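PDB 4HBS: putative hydrolase from Bacteroides ovatus, which is of unknown function but folds as a five-bladed beta-propeller related to the beta-fructosidase group and may hydrolyse glycosidic bonds. Local coordinates for residues 219-224 / 278-283; 225-230 / 297-302; 241-246 / 282-287; 310-315 / 357-362. All blocks are in the same frame, centred on the assembly; numbering follows the deposited sequence. Where two conformers were deposited one is given.

Contact 1: residues 219-224 / 278-283; sequences DHTLGY and PSTQDA
L222 and Y224 reach out from a loop of the five-bladed beta-propeller to meet the start of helix 280-285. The loop leads from strand 210-218 of one blade to strand 227-230 of the next, while the helix comes after the last strand of that second blade, so the contact ties the entry of a blade to its exit. L222 contributes the largest share. From CB the chain leads to CG, anti to the carbonyl carbon (chi1 -56°); L222 CG lies 4.0 Å from T280 OG1. There the branches part: CD2 stays by the same hydroxyl, at 3.8 Å from T280 OG1, whereas CD1 turns to the helix and touches A283 CB at 3.5 Å, with P278 O also near. Beside this branched end, T221 CG2 meets T280 OG1 as the two threonine side chains cross at about a right angle. The contact is thus mainly apolar, with polar groups bonded beyond it: the backbone N of L222 donates to Y277 OH. Helix 280-285 is itself capped, since S279 at the N-cap accepts from D282 N through its OG at 3.1 Å. Y224 packs against T240, A247 and A249 of the blade's strands. Its hydroxyl meets P278 tip to tip, with Y224 OH 3.4 Å from P278 CG and 3.7 Å from A283 CB.

Contact 2: residues 225-230 / 297-302; sequences GDTMWE and MPWVFK
T227 and W299 face each other from two strands, 227-230 and 298-302, whose directions differ by 11° and whose axes come within 6.3 Å. Though near-parallel, the strands do not pair through their backbones; the one hydrogen bond between the segments comes from a side chain. T227 OG1 donates to P298 O at 2.6 Å, arriving nearly along the C=O axis (172°). OG1 sits between the backbone N and the carbonyl carbon; CG2, anti to the carbonyl carbon, lies over the six-membered ring of W299, 3.6 Å from its centroid and close to the ring normal, a CH-pi contact. The selenium of M297, a selenomethionine, lies 4.0 Å from T227 CG2. Such meetings are a feature of the beta-propeller, in which the first strands of successive blades run side by side round the central axis, each hydrogen-bonded within its own blade. W229 lays one ring face over the backbone opposite: F301 CA and K302 N both lie 3.6 Å above its plane, toward the rim. W229 CZ2 also meets K302 CB at 3.6 Å, while its NE1 is hydrogen-bonded to D231 OD1. At the other end, the D226 carboxylate forms a salt bridge with R188.

Contact 3: residues 241-246 / 282-287; sequences TSNYKV and DAENST
The carboxylate of E284 and the amide of N243 cross with their planes 27° apart, N243 CB sitting 3.7 Å from E284 OE1. The other oxygen is engaged: S242 OG donates to E284 OE2 at 2.9 Å, meeting it on the anti side and out of the carboxylate plane. The aliphatic part of the glutamate is used too, its CG resting 3.5 Å from S242 O. What receives this side chain is the tip of a beta hairpin, a type I' turn from S242 to K245 that links strands 236-242 and 245-251 of a propeller blade, beside helix 280-285. K245 crosses the E284 side chain obliquely, its CD 3.8 Å from E284 CB, and bends to put NZ onto N243 O, a bond of 2.8 Å within the turn. This leaves K245 NZ 4.3 Å from E284 OE1, beyond a salt bridge but close enough that the opposite charges probably favour one another. An alanine in place of E284 would probably leave S242 OG without its acceptor and K245 without a neighbouring negative charge. T287 OG1 accepts a weak hydrogen bond from V246 N. T287 CA lies 3.3 Å from V246 O, a CA-H...O contact.

Contact 4: residues 310-315 / 357-362; sequences IGQSMW and YMVNIH
I310 and Q312 pack on I361 and V359 where two blades of the propeller meet: strand 306-312 belongs to one, and strand 356-361 to the sheet that also holds strands from both ends of the chain, a common way of closing a propeller ring. The short strands run antiparallel at 166°, but with axes 6.8 Å apart they meet through side chains. Apolar packing comes first. I310 CD1 touches I361 CD1 at 3.6 Å, the two side chains crossing at about a right angle, and Q312 CG lies 3.7 Å from V359 CG2. The polar end of Q312 forms hydrogen bonds. With CG anti to the backbone N (chi1 -170°) and the chain extended, NE2 donates to V356 O on the neighbouring strand and to G317 O in the loop that follows Q312's own strand. An alanine at Q312 would probably leave those two carbonyls without this donor and open a gap against V359 CG2. Y357, whose hydroxyl is hydrogen-bonded to D59, has its side chain about 4 Å from a bound glycerol, probably from the crystallisation liquor. Q312 OE1 ends close to this residue's backbone, 3.5 Å from Y357 CA.

Contacts 1 and 3 lie about 20 Å from the chain's centre, contacts 2 and 4 about 10 and 9 Å. Contacts 1 and 3, centres about 9 Å apart, share D282 and A283 on helix 280-285: contact 1 sets the helix against the loop leading into the blade, contact 3 against the hairpin of strands 236-242 and 245-251. Contacts 2 and 4, about 11 Å apart, join blades; W299 pairs by its backbone with I310 within one sheet, and its indole reaches N360 of the closing sheet by a weak bond. Along the chain, contacts 1 and 2 interleave, contact 3 falls within the span of contact 2, and contact 4 comes last.

Contact 1: residues 219-224 / 278-283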
loop_
_atom_site.group_PDB
_atom_site.type_symbol
_atom_site.label_atom_id
_atom_site.label_comp_id
_atom_site.label_asym_id
_atom_site.label_seq_id
_atom_site.Cartn_x
_atom_site.Cartn_y
_atom_site.Cartn_z
ATOM N N ASP A 219 -20.397 3.555 4.868
ATOM C CA ASP A 219 -20.939 3.681 3.517
ATOM C C ASP A 219 -20.340 4.992 2.958
ATOM O O ASP A 219 -20.906 5.631 2.085
ATOM C CB ASP A 219 -22.480 3.632 3.499
ATOM C CG ASP A 219 -23.196 4.787 4.160
ATOM O OD1 ASP A 219 -22.555 5.505 4.971
ATOM O OD2 ASP A 219 -24.407 4.957 3.895
ATOM N N HIS A 220 -19.130 5.323 3.445
ATOM C CA HIS A 220 -18.421 6.553 3.176
ATOM C C HIS A 220 -17.805 6.552 1.800
ATOM O O HIS A 220 -17.196 5.568 1.375
ATOM C CB HIS A 220 -17.296 6.786 4.222
ATOM C CG HIS A 220 -17.753 6.956 5.642
ATOM N ND1 HIS A 220 -19.099 7.036 5.981
ATOM C CD2 HIS A 220 -17.021 7.047 6.777
ATOM C CE1 HIS A 220 -19.136 7.153 7.298
ATOM N NE2 HIS A 220 -17.910 7.156 7.819
ATOM N N THR A 221 -17.869 7.714 1.168
ATOM C CA THR A 221 -17.321 7.996 -0.156
ATOM C C THR A 221 -15.792 8.199 -0.025
ATOM O O THR A 221 -15.039 7.737 -0.880
ATOM C CB THR A 221 -18.092 9.215 -0.732
ATOM O OG1 THR A 221 -19.212 8.695 -1.431
ATOM C CG2 THR A 221 -17.248 10.124 -1.632
ATOM N N LEU A 222 -15.354 8.892 1.049
ATOM C CA LEU A 222 -13.948 9.161 1.330
ATOM C C LEU A 222 -13.329 7.925 2.001
ATOM O O LEU A 222 -13.990 7.252 2.796
ATOM C CB LEU A 222 -13.813 10.402 2.240
ATOM C CG LEU A 222 -14.466 11.705 1.731
ATOM C CD1 LEU A 222 -14.753 12.654 2.876
ATOM C CD2 LEU A 222 -13.594 12.390 0.694
ATOM N N GLY A 223 -12.081 7.629 1.668
ATOM C CA GLY A 223 -11.386 6.462 2.190
ATOM C C GLY A 223 -10.575 6.704 3.439
ATOM O O GLY A 223 -9.386 6.391 3.440
ATOM N N TYR A 224 -11.184 7.270 4.519
ATOM C CA TYR A 224 -10.459 7.498 5.781
ATOM C C TYR A 224 -9.943 6.174 6.289
ATOM O O TYR A 224 -10.733 5.239 6.437
ATOM C CB TYR A 224 -11.338 8.156 6.845
ATOM C CG TYR A 224 -11.645 9.610 6.584
ATOM C CD1 TYR A 224 -10.689 10.594 6.805
ATOM C CD2 TYR A 224 -12.925 10.017 6.205
ATOM C CE1 TYR A 224 -10.985 11.946 6.630
ATOM C CE2 TYR A 224 -13.230 11.365 6.018
ATOM C CZ TYR A 224 -12.252 12.328 6.219
ATOM O OH TYR A 224 -12.532 13.666 6.067
ATOM N N PRO A 278 -17.870 14.107 7.189
ATOM C CA PRO A 278 -18.023 15.326 6.387
ATOM C C PRO A 278 -18.421 15.082 4.951
ATOM O O PRO A 278 -18.130 14.023 4.397
ATOM C CB PRO A 278 -16.616 15.934 6.436
ATOM C CG PRO A 278 -15.736 14.767 6.518
ATOM C CD PRO A 278 -16.443 13.817 7.431
ATOM N N SER A 279 -19.005 16.102 4.311
ATOM C CA SER A 279 -19.295 16.028 2.885
ATOM C C SER A 279 -17.958 16.085 2.147
ATOM O O SER A 279 -16.997 16.638 2.686
ATOM C CB SER A 279 -20.199 17.181 2.457
ATOM O OG SER A 279 -19.517 18.419 2.560
ATOM N N THR A 280 -17.874 15.504 0.950
ATOM C CA THR A 280 -16.629 15.533 0.155
ATOM C C THR A 280 -16.129 16.997 -0.000
ATOM O O THR A 280 -14.947 17.269 0.211
ATOM C CB THR A 280 -16.858 14.840 -1.189
ATOM O OG1 THR A 280 -16.911 13.437 -0.944
ATOM C CG2 THR A 280 -15.776 15.151 -2.214
ATOM N N GLN A 281 -17.057 17.929 -0.317
ATOM C CA GLN A 281 -16.778 19.363 -0.460
ATOM C C GLN A 281 -16.093 19.898 0.802
ATOM O O GLN A 281 -15.081 20.591 0.696
ATOM C CB GLN A 281 -18.100 20.112 -0.718
ATOM C CG GLN A 281 -17.969 21.601 -1.025
ATOM C CD GLN A 281 -19.342 22.247 -1.096
ATOM O OE1 GLN A 281 -20.167 21.907 -1.962
ATOM N NE2 GLN A 281 -19.640 23.164 -0.167
ATOM N N ASP A 282 -16.635 19.544 1.997
ATOM C CA ASP A 282 -16.070 19.975 3.280
ATOM C C ASP A 282 -14.746 19.293 3.591
ATOM O O ASP A 282 -13.863 19.944 4.140
ATOM C CB ASP A 282 -17.050 19.742 4.426
ATOM C CG ASP A 282 -18.207 20.720 4.433
ATOM O OD1 ASP A 282 -17.978 21.925 4.132
ATOM O OD2 ASP A 282 -19.332 20.299 4.777
ATOM N N ALA A 283 -14.586 18.003 3.259
ATOM C CA ALA A 283 -13.314 17.313 3.504
ATOM C C ALA A 283 -12.174 17.960 2.669
ATOM O O ALA A 283 -11.063 18.092 3.176
ATOM C CB ALA A 283 -13.441 15.833 3.179
#

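Contact 2: residues 225-230 / 297-302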
loop_
_atom_site.group_PDB
_atom_site.type_symbol
_atom_site.label_atom_id
_atom_site.label_comp_id
_atom_site.label_asym_id
_atom_site.label_seq_id
_atom_site.Cartn_x
_atom_site.Cartn_y
_atom_site.Cartn_z
ATOM N N GLY A 225 -8.629 6.076 6.463
ATOM C CA GLY A 225 -7.977 4.859 6.927
ATOM C C GLY A 225 -7.218 4.079 5.868
ATOM O O GLY A 225 -6.629 3.040 6.196
ATOM N N ASP A 226 -7.194 4.565 4.586
ATOM C CA ASP A 226 -6.412 3.907 3.518
ATOM C C ASP A 226 -4.943 3.806 3.973
ATOM O O ASP A 226 -4.262 2.828 3.657
ATOM C CB ASP A 226 -6.532 4.661 2.192
ATOM C CG ASP A 226 -7.860 4.506 1.471
ATOM O OD1 ASP A 226 -8.541 3.478 1.685
ATOM O OD2 ASP A 226 -8.214 5.410 0.681
ATOM N N THR A 227 -4.477 4.839 4.714
ATOM C CA THR A 227 -3.210 4.883 5.432
ATOM C C THR A 227 -3.588 5.244 6.872
ATOM O O THR A 227 -4.678 5.783 7.113
ATOM C CB THR A 227 -2.192 5.833 4.806
ATOM O OG1 THR A 227 -2.581 7.180 5.064
ATOM C CG2 THR A 227 -2.006 5.585 3.326
HETATM N N MSE A 228 -2.706 4.929 7.819
HETATM C CA MSE A 228 -2.941 5.158 9.235
HETATM C C MSE A 228 -1.701 5.572 9.974
HETATM O O MSE A 228 -0.589 5.423 9.470
HETATM C CB MSE A 228 -3.434 3.861 9.857
HETATM C CG MSE A 228 -4.907 3.776 9.968
HETATM SE SE MSE A 228 -5.561 1.981 10.305
HETATM C CE MSE A 228 -4.214 1.268 11.139
ATOM N N TRP A 229 -1.895 6.047 11.205
ATOM C CA TRP A 229 -0.805 6.366 12.115
ATOM C C TRP A 229 -1.275 6.164 13.563
ATOM O O TRP A 229 -2.106 6.931 14.043
ATOM C CB TRP A 229 -0.263 7.788 11.904
ATOM C CG TRP A 229 0.684 8.178 12.991
ATOM C CD1 TRP A 229 0.430 9.030 14.024
ATOM C CD2 TRP A 229 1.904 7.504 13.323
ATOM N NE1 TRP A 229 1.453 8.981 14.939
ATOM C CE2 TRP A 229 2.388 8.079 14.515
ATOM C CE3 TRP A 229 2.664 6.501 12.701
ATOM C CZ2 TRP A 229 3.608 7.711 15.077
ATOM C CZ3 TRP A 229 3.875 6.140 13.261
ATOM C CH2 TRP A 229 4.315 6.712 14.457
ATOM N N GLU A 230 -0.753 5.137 14.251
ATOM C CA GLU A 230 -1.087 4.879 15.651
ATOM C C GLU A 230 -0.175 5.784 16.488
ATOM O O GLU A 230 1.030 5.544 16.543
ATOM C CB GLU A 230 -0.918 3.379 15.975
ATOM C CG GLU A 230 -1.445 2.969 17.346
ATOM C CD GLU A 230 -1.932 1.535 17.454
ATOM O OE1 GLU A 230 -1.358 0.654 16.769
ATOM O OE2 GLU A 230 -2.899 1.291 18.213
HETATM N N MSE A 297 -2.066 9.041 -1.657
HETATM C CA MSE A 297 -1.628 7.984 -0.750
HETATM C C MSE A 297 -0.631 8.544 0.280
HETATM O O MSE A 297 0.526 8.133 0.309
HETATM C CB MSE A 297 -1.031 6.771 -1.532
HETATM C CG MSE A 297 -2.074 5.767 -1.977
HETATM SE SE MSE A 297 -3.103 5.059 -0.495
HETATM C CE MSE A 297 -4.667 4.413 -1.456
ATOM N N PRO A 298 -1.051 9.529 1.097
ATOM C CA PRO A 298 -0.125 10.109 2.081
ATOM C C PRO A 298 0.146 9.140 3.217
ATOM O O PRO A 298 -0.798 8.611 3.790
ATOM C CB PRO A 298 -0.880 11.340 2.568
ATOM C CG PRO A 298 -2.294 10.970 2.448
ATOM C CD PRO A 298 -2.385 10.149 1.195
ATOM N N TRP A 299 1.420 8.894 3.523
ATOM C CA TRP A 299 1.839 8.005 4.605
ATOM C C TRP A 299 2.421 8.831 5.669
ATOM O O TRP A 299 3.460 9.438 5.429
ATOM C CB TRP A 299 2.885 7.013 4.103
ATOM C CG TRP A 299 2.298 5.976 3.221
ATOM C CD1 TRP A 299 2.185 6.015 1.862
ATOM C CD2 TRP A 299 1.627 4.797 3.651
ATOM N NE1 TRP A 299 1.471 4.929 1.417
ATOM C CE2 TRP A 299 1.134 4.147 2.498
ATOM C CE3 TRP A 299 1.384 4.223 4.908
ATOM C CZ2 TRP A 299 0.441 2.926 2.566
ATOM C CZ3 TRP A 299 0.698 3.021 4.973
ATOM C CH2 TRP A 299 0.236 2.387 3.815
ATOM N N VAL A 300 1.791 8.873 6.860
ATOM C CA VAL A 300 2.299 9.664 7.990
ATOM C C VAL A 300 2.973 8.749 9.034
ATOM O O VAL A 300 2.548 7.604 9.250
ATOM C CB VAL A 300 1.171 10.519 8.613
ATOM C CG1 VAL A 300 1.633 11.210 9.902
ATOM C CG2 VAL A 300 0.671 11.548 7.595
ATOM N N PHE A 301 4.057 9.275 9.634
ATOM C CA PHE A 301 4.827 8.641 10.697
ATOM C C PHE A 301 5.579 9.731 11.491
ATOM O O PHE A 301 5.762 10.827 10.973
ATOM C CB PHE A 301 5.790 7.584 10.134
ATOM C CG PHE A 301 6.948 8.172 9.373
ATOM C CD1 PHE A 301 6.798 8.585 8.054
ATOM C CD2 PHE A 301 8.185 8.348 9.983
ATOM C CE1 PHE A 301 7.869 9.145 7.352
ATOM C CE2 PHE A 301 9.256 8.910 9.279
ATOM C CZ PHE A 301 9.090 9.306 7.967
ATOM N N LYS A 302 5.992 9.426 12.736
ATOM C CA LYS A 302 6.686 10.363 13.618
ATOM C C LYS A 302 8.091 9.893 13.885
ATOM O O LYS A 302 8.296 8.713 14.153
ATOM C CB LYS A 302 5.938 10.499 14.967
ATOM C CG LYS A 302 6.535 11.541 15.943
ATOM C CD LYS A 302 5.818 11.546 17.290
ATOM C CE LYS A 302 6.191 12.716 18.193
ATOM N NZ LYS A 302 5.142 13.016 19.219
#

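Contact 3: residues 241-246 / 282-287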
loop_
_atom_site.group_PDB
_atom_site.type_symbol
_atom_site.label_atom_id
_atom_site.label_comp_id
_atom_site.label_asym_id
_atom_site.label_seq_id
_atom_site.Cartn_x
_atom_site.Cartn_y
_atom_site.Cartn_z
ATOM N N THR A 241 -7.478 11.112 0.699
ATOM C CA THR A 241 -7.377 12.212 -0.235
ATOM C C THR A 241 -8.614 12.243 -1.086
ATOM O O THR A 241 -9.282 11.223 -1.264
ATOM C CB THR A 241 -6.113 12.155 -1.112
ATOM O OG1 THR A 241 -5.974 10.864 -1.704
ATOM C CG2 THR A 241 -4.861 12.533 -0.351
ATOM N N SER A 242 -8.944 13.439 -1.560
ATOM C CA SER A 242 -10.050 13.717 -2.472
ATOM C C SER A 242 -9.571 14.857 -3.368
ATOM O O SER A 242 -9.313 15.937 -2.848
ATOM C CB SER A 242 -11.312 14.085 -1.692
ATOM O OG SER A 242 -12.456 14.109 -2.534
ATOM N N ASN A 243 -9.342 14.600 -4.674
ATOM C CA ASN A 243 -8.791 15.605 -5.610
ATOM C C ASN A 243 -7.450 16.155 -5.081
ATOM O O ASN A 243 -7.229 17.370 -5.026
ATOM C CB ASN A 243 -9.786 16.735 -5.903
ATOM C CG ASN A 243 -10.828 16.327 -6.885
ATOM O OD1 ASN A 243 -10.751 16.676 -8.070
ATOM N ND2 ASN A 243 -11.809 15.555 -6.430
ATOM N N TYR A 244 -6.577 15.218 -4.657
ATOM C CA TYR A 244 -5.231 15.460 -4.145
ATOM C C TYR A 244 -5.172 16.394 -2.902
ATOM O O TYR A 244 -4.120 16.973 -2.629
ATOM C CB TYR A 244 -4.331 15.978 -5.265
ATOM C CG TYR A 244 -4.305 15.060 -6.463
ATOM C CD1 TYR A 244 -3.534 13.905 -6.463
ATOM C CD2 TYR A 244 -5.100 15.312 -7.577
ATOM C CE1 TYR A 244 -3.530 13.032 -7.553
ATOM C CE2 TYR A 244 -5.101 14.454 -8.677
ATOM C CZ TYR A 244 -4.344 13.292 -8.646
ATOM O OH TYR A 244 -4.306 12.446 -9.742
ATOM N N LYS A 245 -6.269 16.472 -2.116
ATOM C CA LYS A 245 -6.332 17.240 -0.865
ATOM C C LYS A 245 -6.358 16.218 0.229
ATOM O O LYS A 245 -7.157 15.295 0.132
ATOM C CB LYS A 245 -7.558 18.156 -0.831
ATOM C CG LYS A 245 -7.335 19.423 -1.639
ATOM C CD LYS A 245 -8.593 19.969 -2.289
ATOM C CE LYS A 245 -8.278 20.820 -3.495
ATOM N NZ LYS A 245 -8.092 20.000 -4.730
ATOM N N VAL A 246 -5.456 16.324 1.235
ATOM C CA VAL A 246 -5.324 15.326 2.309
ATOM C C VAL A 246 -6.170 15.698 3.504
ATOM O O VAL A 246 -5.894 16.711 4.134
ATOM C CB VAL A 246 -3.851 15.152 2.749
ATOM C CG1 VAL A 246 -3.721 14.064 3.810
ATOM C CG2 VAL A 246 -2.946 14.860 1.562
ATOM N N ASP A 282 -16.635 19.544 1.997
ATOM C CA ASP A 282 -16.070 19.975 3.280
ATOM C C ASP A 282 -14.746 19.293 3.591
ATOM O O ASP A 282 -13.863 19.944 4.140
ATOM C CB ASP A 282 -17.050 19.742 4.426
ATOM C CG ASP A 282 -18.207 20.720 4.433
ATOM O OD1 ASP A 282 -17.978 21.925 4.132
ATOM O OD2 ASP A 282 -19.332 20.299 4.777
ATOM N N ALA A 283 -14.586 18.003 3.259
ATOM C CA ALA A 283 -13.314 17.313 3.504
ATOM C C ALA A 283 -12.174 17.960 2.669
ATOM O O ALA A 283 -11.063 18.092 3.176
ATOM C CB ALA A 283 -13.441 15.833 3.179
ATOM N N GLU A 284 -12.470 18.425 1.432
ATOM C CA GLU A 284 -11.478 19.080 0.563
ATOM C C GLU A 284 -11.093 20.489 1.081
ATOM O O GLU A 284 -9.928 20.885 0.948
ATOM C CB GLU A 284 -11.996 19.154 -0.875
ATOM C CG GLU A 284 -12.020 17.792 -1.538
ATOM C CD GLU A 284 -12.419 17.786 -2.999
ATOM O OE1 GLU A 284 -12.042 18.734 -3.727
ATOM O OE2 GLU A 284 -13.045 16.791 -3.434
ATOM N N ASN A 285 -12.045 21.222 1.710
ATOM C CA ASN A 285 -11.750 22.541 2.317
ATOM C C ASN A 285 -10.857 22.384 3.566
ATOM O O ASN A 285 -10.208 23.345 3.976
ATOM C CB ASN A 285 -13.046 23.287 2.721
ATOM C CG ASN A 285 -13.969 23.613 1.572
ATOM O OD1 ASN A 285 -13.529 23.905 0.452
ATOM N ND2 ASN A 285 -15.277 23.598 1.826
ATOM N N SER A 286 -10.853 21.166 4.172
ATOM C CA SER A 286 -10.097 20.792 5.372
ATOM C C SER A 286 -8.768 20.075 5.045
ATOM O O SER A 286 -8.354 19.186 5.797
ATOM C CB SER A 286 -10.960 19.867 6.228
ATOM O OG SER A 286 -12.299 20.321 6.244
ATOM N N THR A 287 -8.115 20.424 3.914
ATOM C CA THR A 287 -6.834 19.814 3.536
ATOM C C THR A 287 -5.780 20.074 4.642
ATOM O O THR A 287 -5.714 21.198 5.151
ATOM C CB THR A 287 -6.357 20.323 2.156
ATOM O OG1 THR A 287 -5.210 19.569 1.774
ATOM C CG2 THR A 287 -6.006 21.812 2.139
#

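Contact 4: residues 310-315 / 357-362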
loop_
_atom_site.group_PDB
_atom_site.type_symbol
_atom_site.label_atom_id
_atom_site.label_comp_id
_atom_site.label_asym_id
_atom_site.label_seq_id
_atom_site.Cartn_x
_atom_site.Cartn_y
_atom_site.Cartn_z
ATOM N N ILE A 310 4.767 11.268 3.643
ATOM C CA ILE A 310 5.379 10.942 2.345
ATOM C C ILE A 310 4.271 10.553 1.406
ATOM O O ILE A 310 3.488 9.669 1.718
ATOM C CB ILE A 310 6.469 9.845 2.421
ATOM C CG1 ILE A 310 7.588 10.258 3.391
ATOM C CG2 ILE A 310 7.062 9.565 1.008
ATOM C CD1 ILE A 310 8.386 9.168 3.812
ATOM N N GLY A 311 4.213 11.206 0.268
ATOM C CA GLY A 311 3.194 10.942 -0.732
ATOM C C GLY A 311 3.722 11.085 -2.132
ATOM O O GLY A 311 4.776 11.677 -2.347
ATOM N N GLN A 312 3.011 10.517 -3.079
ATOM C CA GLN A 312 3.372 10.604 -4.480
ATOM C C GLN A 312 2.844 11.896 -5.025
ATOM O O GLN A 312 1.705 12.239 -4.729
ATOM C CB GLN A 312 2.751 9.449 -5.224
ATOM C CG GLN A 312 3.250 9.294 -6.639
ATOM C CD GLN A 312 2.387 8.345 -7.395
ATOM O OE1 GLN A 312 1.453 7.727 -6.847
ATOM N NE2 GLN A 312 2.675 8.211 -8.668
ATOM N N SER A 313 3.620 12.603 -5.853
ATOM C CA SER A 313 3.139 13.851 -6.449
ATOM C C SER A 313 1.945 13.542 -7.368
ATOM O O SER A 313 1.740 12.388 -7.754
ATOM C CB SER A 313 4.255 14.573 -7.198
ATOM O OG SER A 313 4.736 13.819 -8.295
HETATM N N MSE A 314 1.135 14.557 -7.653
HETATM C CA MSE A 314 -0.103 14.402 -8.411
HETATM C C MSE A 314 0.043 13.917 -9.863
HETATM O O MSE A 314 1.093 14.071 -10.484
HETATM C CB MSE A 314 -0.882 15.703 -8.423
HETATM C CG MSE A 314 -0.323 16.738 -9.376
HETATM SE SE MSE A 314 -1.154 18.456 -9.165
HETATM C CE MSE A 314 -3.082 17.895 -8.975
ATOM N N TRP A 315 -1.097 13.383 -10.377
ATOM C CA TRP A 315 -1.341 12.768 -11.682
ATOM C C TRP A 315 -0.218 11.791 -12.056
ATOM O O TRP A 315 0.439 11.867 -13.105
ATOM C CB TRP A 315 -1.653 13.808 -12.779
ATOM C CG TRP A 315 -3.067 14.337 -12.705
ATOM C CD1 TRP A 315 -3.450 15.638 -12.547
ATOM C CD2 TRP A 315 -4.283 13.565 -12.776
ATOM N NE1 TRP A 315 -4.825 15.730 -12.530
ATOM C CE2 TRP A 315 -5.362 14.472 -12.662
ATOM C CE3 TRP A 315 -4.567 12.192 -12.935
ATOM C CZ2 TRP A 315 -6.699 14.052 -12.693
ATOM C CZ3 TRP A 315 -5.890 11.778 -12.952
ATOM C CH2 TRP A 315 -6.938 12.701 -12.834
ATOM N N TYR A 357 2.202 4.217 -9.337
ATOM C CA TYR A 357 1.223 4.623 -8.340
ATOM C C TYR A 357 1.417 3.823 -7.075
ATOM O O TYR A 357 2.367 3.040 -6.995
ATOM C CB TYR A 357 -0.200 4.472 -8.906
ATOM C CG TYR A 357 -0.541 3.073 -9.373
ATOM C CD1 TYR A 357 -0.127 2.611 -10.621
ATOM C CD2 TYR A 357 -1.333 2.236 -8.599
ATOM C CE1 TYR A 357 -0.427 1.322 -11.050
ATOM C CE2 TYR A 357 -1.669 0.959 -9.029
ATOM C CZ TYR A 357 -1.228 0.508 -10.266
ATOM O OH TYR A 357 -1.584 -0.737 -10.724
HETATM N N MSE A 358 0.596 4.090 -6.053
HETATM C CA MSE A 358 0.670 3.396 -4.785
HETATM C C MSE A 358 2.093 3.410 -4.218
HETATM O O MSE A 358 2.683 2.356 -3.941
HETATM C CB MSE A 358 0.179 1.964 -4.960
HETATM C CG MSE A 358 -0.396 1.392 -3.704
HETATM SE SE MSE A 358 -2.184 2.010 -3.380
HETATM C CE MSE A 358 -3.070 0.922 -4.793
ATOM N N VAL A 359 2.655 4.605 -4.076
ATOM C CA VAL A 359 3.988 4.741 -3.506
ATOM C C VAL A 359 3.778 4.587 -2.014
ATOM O O VAL A 359 3.233 5.492 -1.377
ATOM C CB VAL A 359 4.676 6.049 -3.915
ATOM C CG1 VAL A 359 6.073 6.123 -3.328
ATOM C CG2 VAL A 359 4.742 6.152 -5.435
ATOM N N ASN A 360 4.087 3.374 -1.498
ATOM C CA ASN A 360 3.860 2.964 -0.117
ATOM C C ASN A 360 5.106 2.921 0.691
ATOM O O ASN A 360 6.173 2.667 0.164
ATOM C CB ASN A 360 3.188 1.592 -0.083
ATOM C CG ASN A 360 1.724 1.649 -0.453
ATOM O OD1 ASN A 360 1.123 2.726 -0.588
ATOM N ND2 ASN A 360 1.112 0.491 -0.606
ATOM N N ILE A 361 4.937 3.110 2.005
ATOM C CA ILE A 361 5.991 3.182 3.015
ATOM C C ILE A 361 5.897 1.907 3.864
ATOM O O ILE A 361 4.785 1.444 4.125
ATOM C CB ILE A 361 5.758 4.527 3.788
ATOM C CG1 ILE A 361 6.631 5.634 3.200
ATOM C CG2 ILE A 361 5.867 4.440 5.305
ATOM C CD1 ILE A 361 8.071 5.569 3.617
ATOM N N HIS A 362 7.053 1.293 4.232
ATOM C CA HIS A 362 7.091 0.005 4.967
ATOM C C HIS A 362 8.030 0.056 6.184
ATOM O O HIS A 362 9.127 -0.505 6.158
ATOM C CB HIS A 362 7.508 -1.141 4.018
ATOM C CG HIS A 362 6.654 -1.236 2.799
ATOM N ND1 HIS A 362 5.334 -1.617 2.882
ATOM C CD2 HIS A 362 6.938 -0.920 1.517
ATOM C CE1 HIS A 362 4.862 -1.575 1.651
ATOM N NE2 HIS A 362 5.789 -1.149 0.791
#